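Lpg2148(MvcA) (Legionella pneumophila subsp. pneumophila str. Philadelphia 1, PDB 6K11) probably acts as a deamidase-related effector that regulates the host ubiquitin-conjugating enzyme UBE2N through deubiquitination. Local coordinates at residues T113-T118 with S245-Y250; F6-K11 with T235-Q240; G103-N108 with V327-T332. One frame throughout, in Å; residues are numbered along the deposited sequence.

Contact 1. Residues T113-T118 with S245-Y250; sequences TAPSST and SPRQFY
T113 meets the guanidinium of R247 at its rim: R247 NH2 lies 3.3 Å from T113 OG1, a weak hydrogen bond with an N-H...O angle of 151°. The two side chains cross at about a right angle. Both T113 OG1 and R247 NH1 also bond to L110 O, at the end of helix 104-111. P115 comes next and takes a face. Its CB stands 3.6 Å above the guanidinium plane, offset toward the rim, and its CA is 3.3 Å from R247 NH2. A water within hydrogen-bonding distance of P115 O accepts from R247 NE at 3.0 Å and lies in the guanidinium plane. T118 CG2 sits at the edge, 3.7 Å from R247 NH2; a second water lies between T118 O and NH2, weakly bonded on the arginine side. R247 reaches all three residues with a chain bent at chi3 (-88°) after an extended start. Each guanidinium nitrogen has a polar partner, NH1 through L110 O. The loop between helix 104-111 and strand 120-129 thus meets the loop between strands 228-238 and 250-252 through one long side chain, which implies a mixed surface contact: weakly polar and water-mediated, with P115 and T118 carbons packed on the guanidinium.

Contact 2. Residues F6-K11 with T235-Q240; sequences FMVHKK and TIYIPQ
CG of Y237 stands anti to the backbone N (chi1 177°), which extends the ring from strand 228-238 to helix 4-19, while a similar H9 torsion (chi1 163°) turns the imidazole away from the phenol, leaving H9 CB as its side-chain contact with the ring. That CB lies in the plane of the Y237 ring, at its edge, 4.0 Å from CD2. V8 approaches the far end of the same ring. Its CB is 3.7 Å from Y237 OH and its CG1 4.1 Å from CZ, the two side chains crossing at about a right angle. One face of the Y237 ring is taken by its own segment, with P239 N 4.2 Å above the ring centre. P239 in turn meets the first turn of the helix: its CB is 3.6 Å from F6 N, and its CG sits near the plane of the F6 ring, at the edge, 4.4 Å from CD1.

Several polar atoms find partners outside the two segments. Y237 OH bonds to G5 O, F6 N to S3 OG, and H9 ND1 to Y252 OH, while the H9 ring stacks on Y250. V8 also packs on A339 and L340 of helix 336-351. Between the segments themselves the contact is thus wholly van der Waals. The chemistry is consistent with a helix-strand junction packed mainly through carbon atoms, in which the Y237 OH to G5 O bond gives the buried hydroxyl a partner at the start of helix 4-19.

Contact 3. Residues G103-N108 with V327-T332; sequences GDNLKN and VKFKIT
N105 OD1, on the side chain whose amide meets F329, is gripped by two backbone N-H groups. One is S100 N; the other is L106 N at 2.9 Å, a weak bond because its N-H...O angle is only 128°. The other end of the amide is held as well, N105 ND2 bonding to A98 O, so the group is fixed in rotation. Set this way, ND2 lies in the plane of the F329 ring at its edge, 3.8 Å from CE2, and the amide and ring planes are 85° apart. The amide therefore borders the ring almost perpendicularly and does not stack on it.

L106 works on the ring face instead. Its CD1 is 4.2 Å from the F329 ring centroid and 26° off the ring normal, the geometry of a CH-pi contact, and comes nearest to CE1 at 3.8 Å. On the same face L106 CB stands 3.9 Å above the plane, offset toward the rim; CB lies near CZ and CE2, while CD1 lies over the CE1-CD1 side. The two side chains slide past each other in opposite directions, each reaching toward the other's backbone. In L106, CG anti to the backbone N, with CD1 turned near +60° at chi2, places that methyl over the ring.

The strand 325-333 runs antiparallel between strands 97-98 and 120-129, and helix 104-111 lies over this sheet. F124 of strand 120-129 touches both L106 and F329, and so does L99; I282 of helix 278-288 also packs against L106, while I331 extends the helix-strand packing toward V109 and L110.

Contacts 2 and 3 are buried and hold helices to one antiparallel sheet, helix 4-19 to strand 228-238 and helix 104-111 to strand 325-333. Contact 1 is a surface meeting of two loops, one leading out of helix 104-111 and the other out of strand 228-238. It touches contact 2, Y250 O lying 3.0 Å from Y237 N in a probable hydrogen bond, with centres about 10 Å apart. Contact 3 touches neither. Chemistry follows depth: arginine and waters outside, aromatic packing within. In contact 2 H9 CB meets the Y237 edge and V8 its hydroxyl end; in contact 3 L106 takes a face of F329 and the N105 amide its edge.

Contact 1. Residues T113-T118 with S245-Y250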
loop_
_atom_site.group_PDB
_atom_site.type_symbol
_atom_site.label_atom_id
_atom_site.label_comp_id
_atom_site.label_asym_id
_atom_site.label_seq_id
_atom_site.Cartn_x
_atom_site.Cartn_y
_atom_site.Cartn_z
ATOM N N THR A 113 10.798 -7.820 -26.119
ATOM C CA THR A 113 10.329 -9.149 -25.739
ATOM C C THR A 113 9.320 -9.636 -26.768
ATOM O O THR A 113 8.425 -8.885 -27.171
ATOM C CB THR A 113 9.702 -9.147 -24.339
ATOM O OG1 THR A 113 8.676 -8.147 -24.272
ATOM C CG2 THR A 113 10.759 -8.845 -23.286
ATOM N N ALA A 114 9.463 -10.885 -27.183
ATOM C CA ALA A 114 8.603 -11.452 -28.217
ATOM C C ALA A 114 7.196 -11.654 -27.678
ATOM O O ALA A 114 7.004 -12.506 -26.799
ATOM C CB ALA A 114 9.174 -12.779 -28.713
ATOM N N PRO A 115 6.192 -10.920 -28.169
ATOM C CA PRO A 115 4.834 -11.052 -27.606
ATOM C C PRO A 115 4.269 -12.459 -27.694
ATOM O O PRO A 115 3.466 -12.855 -26.837
ATOM C CB PRO A 115 4.007 -10.064 -28.445
ATOM C CG PRO A 115 4.824 -9.806 -29.673
ATOM C CD PRO A 115 6.253 -9.932 -29.259
ATOM N N SER A 116 4.665 -13.230 -28.704
ATOM C CA SER A 116 4.182 -14.597 -28.845
ATOM C C SER A 116 4.962 -15.586 -27.989
ATOM O O SER A 116 4.505 -16.720 -27.792
ATOM C CB SER A 116 4.254 -15.009 -30.316
ATOM O OG SER A 116 5.400 -14.434 -30.926
ATOM N N SER A 117 6.109 -15.182 -27.453
ATOM C CA SER A 117 7.019 -16.118 -26.812
ATOM C C SER A 117 7.200 -15.887 -25.317
ATOM O O SER A 117 7.996 -16.601 -24.691
ATOM C CB SER A 117 8.386 -16.062 -27.506
ATOM O OG SER A 117 9.232 -17.102 -27.050
ATOM N N THR A 118 6.496 -14.930 -24.716
ATOM C CA THR A 118 6.778 -14.583 -23.330
ATOM C C THR A 118 5.505 -14.198 -22.580
ATOM O O THR A 118 4.544 -13.682 -23.160
ATOM C CB THR A 118 7.807 -13.443 -23.258
ATOM O OG1 THR A 118 8.317 -13.341 -21.922
ATOM C CG2 THR A 118 7.185 -12.122 -23.662
ATOM N N SER A 245 -1.695 -11.952 -33.080
ATOM C CA SER A 245 -2.702 -11.208 -32.340
ATOM C C SER A 245 -2.059 -10.079 -31.534
ATOM O O SER A 245 -0.913 -10.196 -31.093
ATOM C CB SER A 245 -3.472 -12.145 -31.414
ATOM O OG SER A 245 -4.175 -13.125 -32.161
ATOM N N PRO A 246 -2.778 -8.972 -31.332
ATOM C CA PRO A 246 -2.186 -7.835 -30.615
ATOM C C PRO A 246 -1.962 -8.152 -29.139
ATOM O O PRO A 246 -2.751 -8.855 -28.502
ATOM C CB PRO A 246 -3.222 -6.720 -30.799
ATOM C CG PRO A 246 -4.516 -7.438 -31.019
ATOM C CD PRO A 246 -4.154 -8.689 -31.779
ATOM N N ARG A 247 -0.864 -7.626 -28.605
ATOM C CA ARG A 247 -0.526 -7.851 -27.205
ATOM C C ARG A 247 -1.491 -7.091 -26.300
ATOM O O ARG A 247 -1.873 -5.953 -26.592
ATOM C CB ARG A 247 0.918 -7.427 -26.956
ATOM C CG ARG A 247 1.271 -7.111 -25.527
ATOM C CD ARG A 247 2.744 -6.778 -25.427
ATOM N NE ARG A 247 3.560 -7.970 -25.216
ATOM C CZ ARG A 247 4.891 -7.973 -25.210
ATOM N NH1 ARG A 247 5.559 -6.845 -25.419
ATOM N NH2 ARG A 247 5.552 -9.100 -24.999
ATOM N N GLN A 248 -1.916 -7.743 -25.211
ATOM C CA GLN A 248 -2.891 -7.186 -24.276
ATOM C C GLN A 248 -2.322 -7.238 -22.867
ATOM O O GLN A 248 -1.557 -8.144 -22.529
ATOM C CB GLN A 248 -4.233 -7.948 -24.313
ATOM C CG GLN A 248 -4.796 -8.191 -25.703
ATOM C CD GLN A 248 -5.462 -6.965 -26.284
ATOM O OE1 GLN A 248 -5.639 -5.953 -25.600
ATOM N NE2 GLN A 248 -5.845 -7.047 -27.558
ATOM N N PHE A 249 -2.695 -6.254 -22.048
ATOM C CA PHE A 249 -2.276 -6.187 -20.651
ATOM C C PHE A 249 -3.501 -6.149 -19.754
ATOM O O PHE A 249 -4.573 -5.681 -20.161
ATOM C CB PHE A 249 -1.415 -4.952 -20.364
ATOM C CG PHE A 249 -2.215 -3.690 -20.072
ATOM C CD1 PHE A 249 -2.743 -2.928 -21.109
ATOM C CD2 PHE A 249 -2.419 -3.256 -18.758
ATOM C CE1 PHE A 249 -3.473 -1.773 -20.854
ATOM C CE2 PHE A 249 -3.154 -2.098 -18.498
ATOM C CZ PHE A 249 -3.670 -1.348 -19.554
ATOM N N TYR A 250 -3.343 -6.642 -18.526
ATOM C CA TYR A 250 -4.449 -6.647 -17.566
ATOM C C TYR A 250 -3.936 -6.143 -16.228
ATOM O O TYR A 250 -3.037 -6.774 -15.642
ATOM C CB TYR A 250 -5.060 -8.043 -17.432
ATOM C CG TYR A 250 -5.603 -8.525 -18.755
ATOM C CD1 TYR A 250 -6.881 -8.172 -19.176
ATOM C CD2 TYR A 250 -4.809 -9.274 -19.612
ATOM C CE1 TYR A 250 -7.369 -8.597 -20.412
ATOM C CE2 TYR A 250 -5.286 -9.699 -20.845
ATOM C CZ TYR A 250 -6.563 -9.359 -21.237
ATOM O OH TYR A 250 -7.035 -9.779 -22.461
HETATM O O HOH W 1 2.478 -10.758 -25.271
HETATM O O HOH W 2 4.302 -10.906 -22.809
#

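Contact 2. Residues F6-K11 with T235-Q240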
loop_
_atom_site.group_PDB
_atom_site.type_symbol
_atom_site.label_atom_id
_atom_site.label_comp_id
_atom_site.label_asym_id
_atom_site.label_seq_id
_atom_site.Cartn_x
_atom_site.Cartn_y
_atom_site.Cartn_z
ATOM N N PHE A 6 -2.658 -16.921 -21.401
ATOM C CA PHE A 6 -3.960 -16.284 -21.230
ATOM C C PHE A 6 -4.873 -17.094 -20.317
ATOM O O PHE A 6 -5.706 -16.517 -19.604
ATOM C CB PHE A 6 -4.650 -16.062 -22.572
ATOM C CG PHE A 6 -5.999 -15.424 -22.429
ATOM C CD1 PHE A 6 -6.119 -14.048 -22.331
ATOM C CD2 PHE A 6 -7.148 -16.202 -22.335
ATOM C CE1 PHE A 6 -7.356 -13.465 -22.179
ATOM C CE2 PHE A 6 -8.389 -15.620 -22.172
ATOM C CZ PHE A 6 -8.492 -14.250 -22.104
ATOM N N MET A 7 -4.744 -18.425 -20.336
ATOM C CA MET A 7 -5.538 -19.259 -19.437
ATOM C C MET A 7 -5.270 -18.904 -17.976
ATOM O O MET A 7 -6.177 -18.979 -17.136
ATOM C CB MET A 7 -5.244 -20.744 -19.690
ATOM C CG MET A 7 -5.817 -21.314 -20.987
ATOM S SD MET A 7 -7.627 -21.338 -21.063
ATOM C CE MET A 7 -8.001 -19.837 -21.920
ATOM N N VAL A 8 -4.025 -18.531 -17.658
ATOM C CA VAL A 8 -3.684 -18.053 -16.317
ATOM C C VAL A 8 -4.548 -16.853 -15.948
ATOM O O VAL A 8 -5.101 -16.783 -14.845
ATOM C CB VAL A 8 -2.188 -17.702 -16.239
ATOM C CG1 VAL A 8 -1.854 -16.957 -14.932
ATOM C CG2 VAL A 8 -1.321 -18.956 -16.387
ATOM N N HIS A 9 -4.665 -15.880 -16.859
ATOM C CA HIS A 9 -5.482 -14.704 -16.555
ATOM C C HIS A 9 -6.951 -15.082 -16.396
ATOM O O HIS A 9 -7.629 -14.626 -15.464
ATOM C CB HIS A 9 -5.323 -13.637 -17.644
ATOM C CG HIS A 9 -6.411 -12.603 -17.626
ATOM N ND1 HIS A 9 -6.445 -11.574 -16.702
ATOM C CD2 HIS A 9 -7.521 -12.457 -18.392
ATOM C CE1 HIS A 9 -7.525 -10.839 -16.907
ATOM N NE2 HIS A 9 -8.188 -11.345 -17.932
ATOM N N LYS A 10 -7.474 -15.906 -17.314
ATOM C CA LYS A 10 -8.887 -16.258 -17.264
ATOM C C LYS A 10 -9.224 -16.972 -15.962
ATOM O O LYS A 10 -10.269 -16.716 -15.349
ATOM C CB LYS A 10 -9.237 -17.133 -18.472
ATOM C CG LYS A 10 -10.631 -17.713 -18.477
ATOM C CD LYS A 10 -10.884 -18.374 -19.841
ATOM C CE LYS A 10 -12.324 -18.831 -20.005
ATOM N NZ LYS A 10 -12.443 -19.699 -21.221
ATOM N N LYS A 11 -8.349 -17.866 -15.524
ATOM C CA LYS A 11 -8.621 -18.671 -14.339
ATOM C C LYS A 11 -8.444 -17.859 -13.067
ATOM O O LYS A 11 -9.253 -17.975 -12.141
ATOM C CB LYS A 11 -7.707 -19.901 -14.333
ATOM C CG LYS A 11 -7.605 -20.659 -13.026
ATOM C CD LYS A 11 -7.149 -22.108 -13.294
ATOM C CE LYS A 11 -7.413 -23.020 -12.088
ATOM N NZ LYS A 11 -7.975 -24.340 -12.431
ATOM N N THR A 235 -0.387 -4.825 -9.921
ATOM C CA THR A 235 0.358 -5.627 -10.866
ATOM C C THR A 235 -0.308 -5.521 -12.229
ATOM O O THR A 235 -1.482 -5.156 -12.358
ATOM C CB THR A 235 0.451 -7.102 -10.415
ATOM O OG1 THR A 235 -0.869 -7.605 -10.131
ATOM C CG2 THR A 235 1.306 -7.225 -9.165
ATOM N N ILE A 236 0.472 -5.833 -13.254
ATOM C CA ILE A 236 -0.023 -5.933 -14.615
ATOM C C ILE A 236 0.524 -7.231 -15.179
ATOM O O ILE A 236 1.712 -7.535 -15.009
ATOM C CB ILE A 236 0.398 -4.730 -15.481
ATOM C CG1 ILE A 236 -0.450 -3.492 -15.128
ATOM C CG2 ILE A 236 0.235 -5.066 -16.973
ATOM C CD1 ILE A 236 -0.086 -2.269 -15.934
ATOM N N TYR A 237 -0.339 -7.997 -15.838
ATOM C CA TYR A 237 0.042 -9.275 -16.427
ATOM C C TYR A 237 -0.134 -9.174 -17.935
ATOM O O TYR A 237 -1.188 -8.747 -18.417
ATOM C CB TYR A 237 -0.802 -10.413 -15.843
ATOM C CG TYR A 237 -0.544 -11.779 -16.446
ATOM C CD1 TYR A 237 0.736 -12.343 -16.450
ATOM C CD2 TYR A 237 -1.590 -12.511 -17.000
ATOM C CE1 TYR A 237 0.966 -13.612 -16.999
ATOM C CE2 TYR A 237 -1.371 -13.773 -17.549
ATOM C CZ TYR A 237 -0.089 -14.311 -17.551
ATOM O OH TYR A 237 0.120 -15.561 -18.106
ATOM N N ILE A 238 0.903 -9.537 -18.675
ATOM C CA ILE A 238 0.886 -9.490 -20.131
ATOM C C ILE A 238 1.124 -10.902 -20.656
ATOM O O ILE A 238 2.266 -11.354 -20.764
ATOM C CB ILE A 238 1.934 -8.506 -20.680
ATOM C CG1 ILE A 238 1.746 -7.125 -20.052
ATOM C CG2 ILE A 238 1.808 -8.410 -22.209
ATOM C CD1 ILE A 238 2.996 -6.259 -20.077
ATOM N N PRO A 239 0.061 -11.641 -20.963
ATOM C CA PRO A 239 0.219 -13.021 -21.423
ATOM C C PRO A 239 0.661 -13.080 -22.881
ATOM O O PRO A 239 0.453 -12.153 -23.669
ATOM C CB PRO A 239 -1.182 -13.619 -21.251
ATOM C CG PRO A 239 -2.111 -12.436 -21.382
ATOM C CD PRO A 239 -1.357 -11.263 -20.806
ATOM N N GLN A 240 1.286 -14.208 -23.226
ATOM C CA GLN A 240 1.737 -14.422 -24.594
ATOM C C GLN A 240 0.564 -14.382 -25.565
ATOM O O GLN A 240 -0.556 -14.802 -25.250
ATOM C CB GLN A 240 2.456 -15.766 -24.709
ATOM C CG GLN A 240 1.543 -16.934 -24.417
ATOM C CD GLN A 240 2.271 -18.261 -24.351
ATOM O OE1 GLN A 240 2.083 -19.040 -23.401
ATOM N NE2 GLN A 240 3.104 -18.533 -25.359
#

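Contact 3. Residues G103-N108 with V327-T332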
loop_
_atom_site.group_PDB
_atom_site.type_symbol
_atom_site.label_atom_id
_atom_site.label_comp_id
_atom_site.label_asym_id
_atom_site.label_seq_id
_atom_site.Cartn_x
_atom_site.Cartn_y
_atom_site.Cartn_z
ATOM N N GLY A 103 8.273 7.102 -19.513
ATOM C CA GLY A 103 8.008 5.682 -19.478
ATOM C C GLY A 103 8.832 4.858 -20.439
ATOM O O GLY A 103 8.559 3.662 -20.596
ATOM N N ASP A 104 9.847 5.457 -21.074
ATOM C CA ASP A 104 10.580 4.769 -22.133
ATOM C C ASP A 104 11.262 3.512 -21.626
ATOM O O ASP A 104 11.320 2.505 -22.342
ATOM C CB ASP A 104 11.620 5.699 -22.759
ATOM C CG ASP A 104 11.002 6.921 -23.387
ATOM O OD1 ASP A 104 10.169 6.759 -24.307
ATOM O OD2 ASP A 104 11.357 8.041 -22.962
ATOM N N ASN A 105 11.803 3.545 -20.405
ATOM C CA ASN A 105 12.586 2.401 -19.950
ATOM C C ASN A 105 11.716 1.155 -19.828
ATOM O O ASN A 105 12.151 0.051 -20.179
ATOM C CB ASN A 105 13.306 2.717 -18.637
ATOM C CG ASN A 105 12.384 3.224 -17.546
ATOM O OD1 ASN A 105 11.247 3.624 -17.794
ATOM N ND2 ASN A 105 12.886 3.215 -16.314
ATOM N N LEU A 106 10.471 1.315 -19.373
ATOM C CA LEU A 106 9.545 0.187 -19.343
ATOM C C LEU A 106 9.037 -0.151 -20.740
ATOM O O LEU A 106 8.925 -1.330 -21.094
ATOM C CB LEU A 106 8.370 0.487 -18.400
ATOM C CG LEU A 106 7.278 -0.590 -18.317
ATOM C CD1 LEU A 106 7.869 -1.954 -17.957
ATOM C CD2 LEU A 106 6.181 -0.177 -17.318
ATOM N N LYS A 107 8.736 0.865 -21.551
ATOM C CA LYS A 107 8.272 0.602 -22.909
ATOM C C LYS A 107 9.306 -0.187 -23.700
ATOM O O LYS A 107 8.965 -1.166 -24.374
ATOM C CB LYS A 107 7.935 1.916 -23.613
ATOM C CG LYS A 107 6.659 2.588 -23.093
ATOM C CD LYS A 107 5.889 3.286 -24.205
ATOM C CE LYS A 107 5.721 4.764 -23.928
ATOM N NZ LYS A 107 5.069 5.429 -25.096
ATOM N N ASN A 108 10.581 0.195 -23.600
ATOM C CA ASN A 108 11.603 -0.474 -24.399
ATOM C C ASN A 108 11.868 -1.893 -23.912
ATOM O O ASN A 108 12.214 -2.762 -24.720
ATOM C CB ASN A 108 12.888 0.354 -24.407
ATOM C CG ASN A 108 12.732 1.650 -25.189
ATOM O OD1 ASN A 108 11.907 1.738 -26.102
ATOM N ND2 ASN A 108 13.505 2.668 -24.823
ATOM N N VAL A 327 6.463 6.690 -9.654
ATOM C CA VAL A 327 6.097 5.341 -10.068
ATOM C C VAL A 327 7.377 4.536 -10.230
ATOM O O VAL A 327 8.311 4.984 -10.905
ATOM C CB VAL A 327 5.297 5.352 -11.384
ATOM C CG1 VAL A 327 4.791 3.955 -11.717
ATOM C CG2 VAL A 327 4.145 6.362 -11.320
ATOM N N LYS A 328 7.417 3.354 -9.619
ATOM C CA LYS A 328 8.523 2.423 -9.786
ATOM C C LYS A 328 7.948 1.047 -10.083
ATOM O O LYS A 328 6.797 0.754 -9.751
ATOM C CB LYS A 328 9.442 2.373 -8.550
ATOM C CG LYS A 328 8.728 2.205 -7.230
ATOM C CD LYS A 328 9.619 2.556 -6.012
ATOM C CE LYS A 328 8.986 1.998 -4.734
ATOM N NZ LYS A 328 9.489 2.566 -3.462
ATOM N N PHE A 329 8.767 0.203 -10.713
ATOM C CA PHE A 329 8.288 -1.064 -11.236
ATOM C C PHE A 329 9.410 -2.090 -11.208
ATOM O O PHE A 329 10.598 -1.756 -11.169
ATOM C CB PHE A 329 7.768 -0.922 -12.671
ATOM C CG PHE A 329 8.861 -0.680 -13.670
ATOM C CD1 PHE A 329 9.493 -1.744 -14.306
ATOM C CD2 PHE A 329 9.287 0.609 -13.948
ATOM C CE1 PHE A 329 10.518 -1.530 -15.211
ATOM C CE2 PHE A 329 10.312 0.837 -14.858
ATOM C CZ PHE A 329 10.933 -0.239 -15.486
ATOM N N LYS A 330 9.003 -3.350 -11.247
ATOM C CA LYS A 330 9.911 -4.468 -11.426
ATOM C C LYS A 330 9.167 -5.519 -12.235
ATOM O O LYS A 330 7.934 -5.610 -12.175
ATOM C CB LYS A 330 10.389 -5.016 -10.083
ATOM C CG LYS A 330 9.281 -5.556 -9.209
ATOM C CD LYS A 330 9.882 -6.349 -8.061
ATOM C CE LYS A 330 9.445 -5.858 -6.719
ATOM N NZ LYS A 330 10.428 -6.194 -5.645
ATOM N N ILE A 331 9.911 -6.297 -13.015
ATOM C CA ILE A 331 9.294 -7.146 -14.020
ATOM C C ILE A 331 9.968 -8.512 -14.026
ATOM O O ILE A 331 11.165 -8.639 -13.759
ATOM C CB ILE A 331 9.350 -6.459 -15.410
ATOM C CG1 ILE A 331 8.639 -7.302 -16.464
ATOM C CG2 ILE A 331 10.796 -6.137 -15.796
ATOM C CD1 ILE A 331 8.435 -6.595 -17.791
ATOM N N THR A 332 9.178 -9.544 -14.320
ATOM C CA THR A 332 9.700 -10.897 -14.412
ATOM C C THR A 332 8.879 -11.681 -15.422
ATOM O O THR A 332 7.741 -11.323 -15.753
ATOM C CB THR A 332 9.686 -11.605 -13.048
ATOM O OG1 THR A 332 10.164 -12.944 -13.208
ATOM C CG2 THR A 332 8.255 -11.653 -12.483
#